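Local coordinates for possible substrate binding protein of ABC transporter system (Rhodopseudomonas palustris, PDB 3N0X) that probably serves as the substrate-binding component of an ABC transporter, capturing branched-chain or related amino acids for uptake, at residues A[8-12]-A[24-28]. Numbering follows the deposited sequence.
Sequences ALIYG and TETGL
L9 and Y11 of strand 8-11 face helix 24-28, which runs back against the strand in a nearly antiparallel sense: the two axes make an angle of 159° and approach to 10.3 Å. L9 lies nearest E25 and Y11 nearest T24 by their CA atoms, while the helical bond from L28 N to T24 O sets L28 one turn after T24, with both side chains directed at the strand. With CG anti to the backbone N, L9 spreads its two methyls over the helix, CD1 meeting T24 CG2 at 4.0 Å and CD2 resting on E25 CB at 3.8 Å. L28 CD2 closes in on the base of the same leucine, 4.0 Å from L9 CB.

The pair is the opening beta-alpha unit of a periplasmic binding protein fold: strand 5-11 sits between strands 45-53 and 76-79 in the sheet of one lobe, and helix 18-35 packs on one face of that sheet. I10, on the other face, touches helix 58-70 instead.

CG of Y11 takes the crowded position between the backbone N and the carbonyl carbon, which turns the ring alongside L9; L9 CD2 lies 3.7 Å above the ring plane, nearer the ring's perimeter than its centre. Y11 OH donates a hydrogen bond of 2.8 Å to E25 OE1, which lies at the ring edge. The extended glutamate carries its carboxylate to the phenol with the two planes 77° apart, and the hydroxyl approaches OE1 from 51° out of the carboxylate plane. A phenylalanine in place of Y11 would probably leave E25 OE1 without this donor and the carboxylate freer to turn. E25 and Y11 also both touch T51 of the neighbouring strand 45-53.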
loop_
_atom_site.group_PDB
_atom_site.type_symbol
_atom_site.label_atom_id
_atom_site.label_comp_id
_atom_site.label_asym_id
_atom_site.label_seq_id
_atom_site.Cartn_x
_atom_site.Cartn_y
_atom_site.Cartn_z
ATOM N N ALA A 8 4.552 18.198 9.159
ATOM C CA ALA A 8 4.087 18.620 7.868
ATOM C C ALA A 8 3.483 17.436 7.129
ATOM O O ALA A 8 4.089 16.379 7.081
ATOM C CB ALA A 8 5.258 19.221 7.025
ATOM N N LEU A 9 2.284 17.613 6.583
ATOM C CA LEU A 9 1.697 16.642 5.693
ATOM C C LEU A 9 1.682 17.201 4.276
ATOM O O LEU A 9 1.058 18.246 4.007
ATOM C CB LEU A 9 0.253 16.305 6.103
ATOM C CG LEU A 9 -0.523 15.428 5.106
ATOM C CD1 LEU A 9 0.105 14.021 5.025
ATOM C CD2 LEU A 9 -2.029 15.384 5.497
ATOM N N ILE A 10 2.365 16.518 3.360
ATOM C CA ILE A 10 2.378 16.902 1.956
ATOM C C ILE A 10 1.425 15.923 1.309
ATOM O O ILE A 10 1.534 14.722 1.509
ATOM C CB ILE A 10 3.777 16.747 1.344
ATOM C CG1 ILE A 10 4.869 17.343 2.243
ATOM C CG2 ILE A 10 3.862 17.359 -0.074
ATOM C CD1 ILE A 10 4.694 18.781 2.657
ATOM N N TYR A 11 0.483 16.425 0.532
ATOM C CA TYR A 11 -0.575 15.603 -0.060
ATOM C C TYR A 11 -1.206 16.261 -1.277
ATOM O O TYR A 11 -1.131 17.483 -1.435
ATOM C CB TYR A 11 -1.656 15.251 0.970
ATOM C CG TYR A 11 -2.537 16.344 1.577
ATOM C CD1 TYR A 11 -2.186 17.693 1.617
ATOM C CD2 TYR A 11 -3.705 15.973 2.210
ATOM C CE1 TYR A 11 -3.023 18.620 2.202
ATOM C CE2 TYR A 11 -4.534 16.879 2.798
ATOM C CZ TYR A 11 -4.185 18.200 2.824
ATOM O OH TYR A 11 -4.993 19.137 3.464
ATOM N N GLY A 12 -1.804 15.436 -2.143
ATOM C CA GLY A 12 -2.397 15.951 -3.362
ATOM C C GLY A 12 -3.839 16.344 -3.126
ATOM O O GLY A 12 -4.769 15.733 -3.701
ATOM N N THR A 24 -6.022 10.430 3.731
ATOM C CA THR A 24 -4.743 10.405 4.417
ATOM C C THR A 24 -4.807 11.376 5.596
ATOM O O THR A 24 -4.408 11.035 6.703
ATOM C CB THR A 24 -3.612 10.816 3.505
ATOM O OG1 THR A 24 -3.480 9.892 2.423
ATOM C CG2 THR A 24 -2.270 10.843 4.290
ATOM N N GLU A 25 -5.286 12.589 5.357
ATOM C CA GLU A 25 -5.364 13.613 6.415
ATOM C C GLU A 25 -6.274 13.147 7.552
ATOM O O GLU A 25 -5.918 13.275 8.715
ATOM C CB GLU A 25 -5.793 14.976 5.867
ATOM C CG GLU A 25 -5.839 16.027 6.940
ATOM C CD GLU A 25 -6.171 17.419 6.435
ATOM O OE1 GLU A 25 -6.534 17.579 5.267
ATOM O OE2 GLU A 25 -6.105 18.360 7.266
ATOM N N THR A 26 -7.442 12.622 7.216
ATOM C CA THR A 26 -8.335 12.073 8.261
ATOM C C THR A 26 -7.615 11.019 9.127
ATOM O O THR A 26 -7.716 11.041 10.365
ATOM C CB THR A 26 -9.599 11.492 7.649
ATOM O OG1 THR A 26 -10.298 12.531 6.960
ATOM C CG2 THR A 26 -10.508 10.825 8.715
ATOM N N GLY A 27 -6.910 10.096 8.476
ATOM C CA GLY A 27 -6.189 9.042 9.216
ATOM C C GLY A 27 -5.099 9.613 10.087
ATOM O O GLY A 27 -4.895 9.168 11.245
ATOM N N LEU A 28 -4.336 10.568 9.549
ATOM C CA LEU A 28 -3.288 11.221 10.331
ATOM C C LEU A 28 -3.894 11.883 11.595
ATOM O O LEU A 28 -3.378 11.686 12.713
ATOM C CB LEU A 28 -2.568 12.272 9.480
ATOM C CG LEU A 28 -1.486 13.088 10.204
ATOM C CD1 LEU A 28 -0.356 12.204 10.765
ATOM C CD2 LEU A 28 -0.957 14.226 9.259
#